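Local coordinates for extracellular solute-binding protein family 1 (Kribbella flavida, PDB 5IXP) that probably captures a solute, perhaps a sugar, outside the cell and delivers it to an ABC transporter, as other extracellular solute-binding proteins do, at residues A[5-10]-A[54-59]; A[75-80]-A[275-280]; A[89-94]-A[293-298]. All blocks are in the same frame, centred on the assembly; numbering follows the deposited sequence. Where two conformers were deposited one is given.

Contact 1 of 3, residues A[5-10]-A[54-59]; sequences TIATFN and GMADIE
Backbone hydrogen bonds join strand 2-8 to the start of strand 58-62. The amide of Ile-58 points to Thr-5 O, staying in the carbonyl plane, and the carbonyl of Ile-58 receives the amide of Ala-7 nearly along its C=O axis, with N to O at 2.9 Å. Ile-6 thus faces Ile-58 across a parallel pair, its CA making a C-H...O contact with Ile-58 O, and Ala-7 faces Glu-59.

Side-chain bonds extend the pairing back into the loop that precedes strand 58-62. Asp-57 OD2 takes Thr-5 N on its anti lone pair, an almost straight bond of 2.8 Å and 169°, while its other oxygen, OD1, is held by Ser-281. With chi1 45°, Thr-5 OG1 sits between its own N and carbonyl carbon and accepts from Asp-57 N at 3.2 Å. Parallel strands 2-8, 28-34 and 58-62, with helices between them, make the alpha/beta core of a periplasmic-binding-protein lobe.

The apolar contacts divide between the two faces of the sheet. On one, Ile-6 and Ile-58 lie side by side, CD1 of Ile-6 reaching 3.8 Å from CG2 of Ile-58, and helix 284-294 packs against both; branched isoleucines suit this strand-helix interface. On the other, Ala-7 CB meets Ala-56 CB at 3.8 Å, and Ala-7, with only a methyl, leaves room for the carboxylate of Glu-59. That chain bends at chi2 (-81°), bringing OE1 to 3.5 Å from Ala-7 CB while OE2 accepts the amide of Ala-56 from above the carboxylate plane.

Contact 2 of 3, residues A[75-80]-A[275-280]; sequences KFVDLR and LTVPTQ
Two direct hydrogen bonds hold the loop 75-80 against the end of strand 269-276. Val-77 N meets Val-277 O at 2.8 Å, nearly along the C=O axis, whereas Thr-279 N approaches Lys-75 O from above the carbonyl plane, although its N-H points almost straight at the oxygen (177°). They flank the single backbone bridge between Phe-76 and Pro-278; proline, with no N-H to offer, fits a position where the neighbouring residues supply the bonds.

The side chains pack around this bridge. Val-77 and Val-277 lie side by side, CG2 of the former 3.7 Å from CG1 of the latter, and Leu-79 extends the apolar patch by bringing CD2 to Val-277 CG2. The Phe-76 ring crosses Thr-276 obliquely, with CE2 3.6 Å from OG1, a hydroxyl already engaged by Glu-59 O. At the exposed end, the methyl CG2 of Thr-279 lies over the backbone, 3.6 Å from Phe-76 C, while its OG1 stands 3.1 Å from Lys-75 O.

Waters supplement the direct bonds. One donates to Lys-75 O and accepts from Gln-280 N; another bridges Val-77 O and Val-277 N, accepting from the latter at 2.9 Å. Further out, Asp-78 OD1 receives Arg-80 N and also Ile-106 N, while its OD2 forms a salt bridge with Arg-80 NH1. Helix 284-294 backs Val-77, Leu-79 and Val-277, and Leu-49 of helix 38-51 lies against Phe-76. An Asx turn at Asp-78 leads the loop into its 3-10 segment, and the loop lies beside the chain leaving strand 269-276 in the alpha/beta lobe of the solute-binding fold.

Contact 3 of 3, residues A[89-94]-A[293-298]; sequences SRWLDW and WLTAPE. With FMT (formic acid), chain B.
The guanidinium of Arg-90 lies flat over the turn between helices 284-294 and 297-307: Ala-296 CA sits beneath its centre, 3.5 Å from the plane, where a small residue fits. A formic acid, probably from the crystallisation liquor, accepts two hydrogen bonds at one edge, Arg-90 NE to O2 at 2.9 Å and NH1 to O1 at 3.0 Å. Near the plane at another edge, Thr-295 OG1 stands 3.2 Å from Arg-90 NH2, which donates to Ala-292 O. The indole of Trp-91 carries Arg-90 CD over one face, 3.4 Å above the plane toward the rim, while its edge atom CZ2 lies 3.3 Å from Thr-295 OG1. The Tyr-109 ring, on strand 108-121, meets this indole, planes about 15° apart.

The bend at chi3 (-71°) turns the Arg-90 head across the helix junction, with Pro-297 CD obliquely beside NE. Thr-295 OG1, between its own N and carbonyl carbon (chi1 58°), bonds mainly to Ala-291 O, with Ala-292 O also within reach, so the single proton is at most shared; Trp-91 NE1 is held by Gly-110 O. An alanine replacing Arg-90 would probably weaken the attachment of segment 89-94 to this turn, losing the bond to Ala-292 O and the flat cover over Ala-296. Carbonyl oxygens at the end of helix 284-294 probably favour the positive charge, and the two-pronged grip is consistent with formate, the ionised form.

Overall arrangement
From the N terminus, strand 2-8 leads through helix 15-24, strand 28-34 and helix 38-51 before contact 1 closes the first loop. The chain next lays down segments 75-80 and 89-94, whose partners arrive only some two hundred residues later, at 275-280 and then 293-298. Contacts 2 and 3 therefore cross, both opening after contact 1 has closed. Contacts 1 and 2 meet on neighbouring strands 58-62 and 269-276, which pair antiparallel. Helix 284-294, following strand 269-276, brings Leu-294 of contact 3 against both Ile-6 and Leu-275, so parts of the chain far apart in sequence share one sheet-helix core.

Contact 1 of 3, residues A[5-10]-A[54-59]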
# COMPACT_ATOMS: atom_id res chain seq x y z
N THR A 5 -8.60 1.11 25.38
CA THR A 5 -8.31 -0.06 24.58
C THR A 5 -7.88 0.39 23.19
O THR A 5 -8.40 1.38 22.67
CB THR A 5 -9.52 -0.99 24.45
OG1 THR A 5 -10.69 -0.22 24.16
CG2 THR A 5 -9.73 -1.79 25.73
N ILE A 6 -6.92 -0.32 22.62
CA ILE A 6 -6.50 -0.08 21.25
C ILE A 6 -6.48 -1.42 20.53
O ILE A 6 -5.89 -2.39 21.03
CB ILE A 6 -5.13 0.64 21.17
CG1 ILE A 6 -4.67 0.72 19.72
CG2 ILE A 6 -4.07 -0.04 22.06
CD1 ILE A 6 -3.48 1.68 19.51
N ALA A 7 -7.15 -1.49 19.38
CA ALA A 7 -7.25 -2.73 18.61
C ALA A 7 -6.32 -2.63 17.41
O ALA A 7 -6.48 -1.73 16.58
CB ALA A 7 -8.69 -2.99 18.15
N THR A 8 -5.34 -3.52 17.34
CA THR A 8 -4.40 -3.58 16.23
C THR A 8 -4.44 -4.96 15.60
O THR A 8 -5.06 -5.89 16.12
CB THR A 8 -2.96 -3.24 16.67
OG1 THR A 8 -2.47 -4.24 17.57
CG2 THR A 8 -2.89 -1.87 17.34
N PHE A 9 -3.77 -5.08 14.46
CA PHE A 9 -3.72 -6.32 13.71
C PHE A 9 -2.29 -6.47 13.20
O PHE A 9 -1.56 -5.48 13.09
CB PHE A 9 -4.72 -6.32 12.53
CG PHE A 9 -4.59 -5.13 11.63
CD1 PHE A 9 -3.69 -5.14 10.56
CD2 PHE A 9 -5.34 -3.98 11.86
CE1 PHE A 9 -3.54 -4.02 9.74
CE2 PHE A 9 -5.20 -2.87 11.04
CZ PHE A 9 -4.29 -2.88 9.98
N ASN A 10 -1.90 -7.70 12.89
CA ASN A 10 -0.51 -8.00 12.55
C ASN A 10 0.38 -7.41 13.64
O ASN A 10 0.05 -7.51 14.82
CB ASN A 10 -0.17 -7.48 11.16
CG ASN A 10 -0.95 -8.20 10.06
OD1 ASN A 10 -1.28 -9.38 10.19
ND2 ASN A 10 -1.23 -7.50 8.97
N GLY A 54 -18.79 -2.48 21.76
CA GLY A 54 -17.66 -3.38 21.63
C GLY A 54 -16.42 -2.80 20.99
O GLY A 54 -15.36 -3.45 21.04
N MSE A 55 -16.50 -1.61 20.39
CA MSE A 55 -15.32 -1.03 19.75
C MSE A 55 -14.26 -0.61 20.74
O MSE A 55 -14.55 -0.20 21.87
CB MSE A 55 -15.70 0.17 18.89
CG MSE A 55 -16.66 -0.20 17.77
SE MSE A 55 -16.92 1.23 16.49
CE MSE A 55 -15.46 0.82 15.29
N ALA A 56 -13.01 -0.72 20.30
CA ALA A 56 -11.90 -0.18 21.06
C ALA A 56 -11.94 1.35 21.00
O ALA A 56 -12.59 1.95 20.14
CB ALA A 56 -10.57 -0.70 20.52
N ASP A 57 -11.26 1.98 21.96
CA ASP A 57 -11.16 3.44 21.94
C ASP A 57 -10.34 3.92 20.76
O ASP A 57 -10.62 4.99 20.20
CB ASP A 57 -10.55 3.95 23.24
CG ASP A 57 -11.38 3.59 24.44
OD1 ASP A 57 -12.45 4.21 24.62
OD2 ASP A 57 -10.97 2.67 25.18
N ILE A 58 -9.30 3.17 20.38
CA ILE A 58 -8.54 3.42 19.16
C ILE A 58 -8.66 2.18 18.30
O ILE A 58 -8.32 1.08 18.76
CB ILE A 58 -7.06 3.74 19.46
CG1 ILE A 58 -6.93 5.02 20.29
CG2 ILE A 58 -6.25 3.87 18.14
CD1 ILE A 58 -5.51 5.25 20.88
N GLU A 59 -9.14 2.34 17.07
CA GLU A 59 -9.27 1.24 16.12
C GLU A 59 -8.31 1.46 14.96
O GLU A 59 -8.41 2.47 14.25
CB GLU A 59 -10.71 1.13 15.59
CG GLU A 59 -11.73 0.61 16.62
CD GLU A 59 -11.72 -0.91 16.77
OE1 GLU A 59 -11.00 -1.57 16.01
OE2 GLU A 59 -12.46 -1.44 17.64

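Contact 2 of 3, residues A[75-80]-A[275-280]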
# COMPACT_ATOMS: atom_id res chain seq x y z
N LYS A 75 -19.66 8.35 12.45
CA LYS A 75 -19.43 7.43 13.55
C LYS A 75 -18.00 7.48 14.08
O LYS A 75 -17.65 6.69 14.96
CB LYS A 75 -19.77 6.01 13.12
CG LYS A 75 -21.21 5.92 12.67
CD LYS A 75 -21.69 4.50 12.61
CE LYS A 75 -23.11 4.47 12.08
NZ LYS A 75 -23.62 3.08 12.08
N PHE A 76 -17.19 8.41 13.59
CA PHE A 76 -15.81 8.56 14.04
C PHE A 76 -15.57 9.98 14.52
O PHE A 76 -16.19 10.93 14.03
CB PHE A 76 -14.83 8.20 12.92
CG PHE A 76 -14.85 6.74 12.58
CD1 PHE A 76 -15.76 6.24 11.67
CD2 PHE A 76 -13.97 5.86 13.20
CE1 PHE A 76 -15.79 4.90 11.36
CE2 PHE A 76 -14.00 4.52 12.89
CZ PHE A 76 -14.91 4.03 11.97
N VAL A 77 -14.68 10.10 15.50
CA VAL A 77 -14.26 11.42 15.95
C VAL A 77 -13.55 12.13 14.81
O VAL A 77 -12.65 11.57 14.17
CB VAL A 77 -13.36 11.28 17.19
CG1 VAL A 77 -12.68 12.61 17.51
CG2 VAL A 77 -14.17 10.77 18.37
N ASP A 78 -13.98 13.36 14.53
CA ASP A 78 -13.20 14.26 13.69
C ASP A 78 -12.00 14.73 14.51
O ASP A 78 -12.16 15.48 15.48
CB ASP A 78 -14.07 15.43 13.24
CG ASP A 78 -13.33 16.42 12.35
OD1 ASP A 78 -12.17 16.15 11.98
OD2 ASP A 78 -13.93 17.47 12.01
N LEU A 79 -10.80 14.24 14.17
CA LEU A 79 -9.63 14.57 14.97
C LEU A 79 -9.28 16.05 14.91
O LEU A 79 -8.50 16.52 15.74
CB LEU A 79 -8.45 13.69 14.53
CG LEU A 79 -8.75 12.18 14.72
CD1 LEU A 79 -7.72 11.29 14.00
CD2 LEU A 79 -8.83 11.80 16.19
N ARG A 80 -9.86 16.80 13.97
CA ARG A 80 -9.72 18.25 14.01
C ARG A 80 -10.31 18.84 15.28
O ARG A 80 -9.88 19.91 15.73
CB ARG A 80 -10.38 18.88 12.79
CG ARG A 80 -9.54 18.72 11.56
CD ARG A 80 -10.38 18.36 10.37
NE ARG A 80 -10.83 19.54 9.64
CZ ARG A 80 -12.10 19.89 9.48
NH1 ARG A 80 -13.07 19.15 10.01
NH2 ARG A 80 -12.39 20.97 8.78
N LEU A 275 -4.69 5.17 12.78
CA LEU A 275 -5.39 5.03 14.04
C LEU A 275 -6.63 5.92 14.02
O LEU A 275 -6.53 7.10 13.66
CB LEU A 275 -4.49 5.38 15.23
CG LEU A 275 -3.16 4.60 15.28
CD1 LEU A 275 -2.41 4.98 16.56
CD2 LEU A 275 -3.39 3.10 15.23
N THR A 276 -7.78 5.35 14.37
CA THR A 276 -9.04 6.08 14.38
C THR A 276 -9.66 6.00 15.77
O THR A 276 -9.32 5.13 16.57
CB THR A 276 -10.05 5.53 13.35
OG1 THR A 276 -10.52 4.23 13.78
CG2 THR A 276 -9.41 5.43 11.96
N VAL A 277 -10.59 6.91 16.04
CA VAL A 277 -11.26 6.96 17.34
C VAL A 277 -12.76 6.95 17.10
O VAL A 277 -13.33 7.98 16.71
CB VAL A 277 -10.83 8.19 18.16
CG1 VAL A 277 -11.64 8.26 19.48
CG2 VAL A 277 -9.31 8.17 18.43
N PRO A 278 -13.44 5.83 17.30
CA PRO A 278 -14.90 5.79 17.11
C PRO A 278 -15.61 6.72 18.09
O PRO A 278 -15.14 6.97 19.20
CB PRO A 278 -15.26 4.33 17.40
CG PRO A 278 -14.01 3.57 17.27
CD PRO A 278 -12.90 4.52 17.69
N THR A 279 -16.78 7.22 17.67
CA THR A 279 -17.59 7.99 18.61
C THR A 279 -18.09 7.14 19.77
O THR A 279 -18.54 7.69 20.78
CB THR A 279 -18.77 8.67 17.91
OG1 THR A 279 -19.57 7.69 17.23
CG2 THR A 279 -18.28 9.73 16.92
N GLN A 280 -18.03 5.81 19.64
CA GLN A 280 -18.36 4.93 20.76
C GLN A 280 -17.47 5.19 21.96
O GLN A 280 -17.86 4.90 23.10
CB GLN A 280 -18.21 3.47 20.35
CG GLN A 280 -19.43 2.84 19.81
CD GLN A 280 -19.21 1.38 19.51
OE1 GLN A 280 -18.66 0.64 20.34
NE2 GLN A 280 -19.63 0.95 18.33
O HOH W 1 -18.67 4.80 16.79
O HOH W 2 -11.45 9.07 14.23

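Contact 3 of 3, residues A[89-94]-A[293-298]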
# COMPACT_ATOMS: atom_id res chain seq x y z
N SER A 89 0.67 19.00 9.21
CA SER A 89 1.98 19.14 8.56
C SER A 89 3.01 18.11 9.02
O SER A 89 4.09 18.02 8.42
CB SER A 89 2.51 20.53 8.83
OG SER A 89 2.44 20.77 10.22
N ARG A 90 2.72 17.36 10.09
CA ARG A 90 3.59 16.27 10.52
C ARG A 90 3.70 15.20 9.45
O ARG A 90 4.77 14.59 9.28
CB ARG A 90 3.03 15.68 11.83
CG ARG A 90 3.47 14.28 12.15
CD ARG A 90 2.53 13.61 13.17
NE ARG A 90 2.67 14.17 14.51
CZ ARG A 90 2.05 13.69 15.58
NH1 ARG A 90 2.24 14.25 16.77
NH2 ARG A 90 1.24 12.63 15.47
N TRP A 91 2.62 14.95 8.71
CA TRP A 91 2.54 13.85 7.76
C TRP A 91 2.73 14.33 6.33
O TRP A 91 2.50 15.49 6.00
CB TRP A 91 1.17 13.16 7.85
CG TRP A 91 0.93 12.32 9.08
CD1 TRP A 91 1.30 11.01 9.26
CD2 TRP A 91 0.23 12.70 10.26
NE1 TRP A 91 0.88 10.57 10.49
CE2 TRP A 91 0.22 11.59 11.13
CE3 TRP A 91 -0.39 13.88 10.68
CZ2 TRP A 91 -0.37 11.62 12.39
CZ3 TRP A 91 -0.99 13.92 11.94
CH2 TRP A 91 -0.97 12.79 12.78
N LEU A 92 3.15 13.39 5.47
CA LEU A 92 3.01 13.57 4.03
C LEU A 92 1.57 13.95 3.71
O LEU A 92 0.63 13.37 4.25
CB LEU A 92 3.38 12.28 3.30
CG LEU A 92 4.85 11.87 3.41
CD1 LEU A 92 5.02 10.40 3.11
CD2 LEU A 92 5.70 12.73 2.45
N ASP A 93 1.40 14.94 2.83
CA ASP A 93 0.06 15.45 2.56
C ASP A 93 -0.86 14.35 2.03
O ASP A 93 -2.04 14.29 2.40
CB ASP A 93 0.12 16.65 1.60
CG ASP A 93 0.90 16.37 0.31
OD1 ASP A 93 0.99 17.30 -0.52
OD2 ASP A 93 1.44 15.25 0.12
N TRP A 94 -0.34 13.45 1.18
CA TRP A 94 -1.20 12.39 0.66
C TRP A 94 -1.61 11.39 1.74
O TRP A 94 -2.69 10.79 1.63
CB TRP A 94 -0.51 11.67 -0.51
CG TRP A 94 0.85 11.08 -0.24
CD1 TRP A 94 2.07 11.67 -0.48
CD2 TRP A 94 1.14 9.76 0.24
NE1 TRP A 94 3.09 10.81 -0.14
CE2 TRP A 94 2.55 9.63 0.29
CE3 TRP A 94 0.34 8.68 0.64
CZ2 TRP A 94 3.17 8.47 0.72
CZ3 TRP A 94 0.97 7.52 1.06
CH2 TRP A 94 2.37 7.42 1.10
N TRP A 293 0.18 10.62 19.81
CA TRP A 293 1.52 10.32 20.30
C TRP A 293 2.09 9.08 19.62
O TRP A 293 3.27 9.06 19.23
CB TRP A 293 1.49 10.15 21.82
CG TRP A 293 2.85 9.85 22.39
CD1 TRP A 293 3.82 10.76 22.72
CD2 TRP A 293 3.39 8.57 22.70
NE1 TRP A 293 4.92 10.12 23.21
CE2 TRP A 293 4.69 8.77 23.21
CE3 TRP A 293 2.89 7.26 22.60
CZ2 TRP A 293 5.50 7.71 23.62
CZ3 TRP A 293 3.70 6.21 23.02
CH2 TRP A 293 4.99 6.45 23.52
N LEU A 294 1.27 8.03 19.46
CA LEU A 294 1.75 6.82 18.82
C LEU A 294 2.19 7.07 17.38
O LEU A 294 3.00 6.32 16.85
CB LEU A 294 0.65 5.74 18.84
CG LEU A 294 0.35 5.09 20.20
CD1 LEU A 294 -0.97 4.32 20.11
CD2 LEU A 294 1.48 4.16 20.67
N THR A 295 1.64 8.10 16.73
CA THR A 295 1.97 8.38 15.33
C THR A 295 2.92 9.56 15.18
O THR A 295 3.19 9.98 14.04
CB THR A 295 0.70 8.61 14.51
OG1 THR A 295 -0.05 9.70 15.07
CG2 THR A 295 -0.16 7.34 14.50
N ALA A 296 3.45 10.10 16.29
CA ALA A 296 4.42 11.18 16.23
C ALA A 296 5.76 10.68 15.67
O ALA A 296 6.07 9.49 15.75
CB ALA A 296 4.63 11.78 17.62
N PRO A 297 6.57 11.58 15.10
CA PRO A 297 7.84 11.15 14.49
C PRO A 297 8.74 10.33 15.41
O PRO A 297 9.29 9.32 14.95
CB PRO A 297 8.52 12.48 14.11
CG PRO A 297 7.42 13.47 14.00
CD PRO A 297 6.29 13.01 14.88
N GLU A 298 8.90 10.72 16.68
CA GLU A 298 9.78 9.96 17.57
C GLU A 298 9.29 8.53 17.72
O GLU A 298 10.10 7.59 17.79
CB GLU A 298 9.90 10.65 18.93
CG GLU A 298 10.69 11.96 18.91
CD GLU A 298 11.16 12.43 20.29
OE1 GLU A 298 10.58 12.00 21.31
OE2 GLU A 298 12.11 13.23 20.35
C FMT B . 4.58 16.60 16.02
O1 FMT B . 4.63 16.00 17.10
O2 FMT B . 4.84 16.08 14.94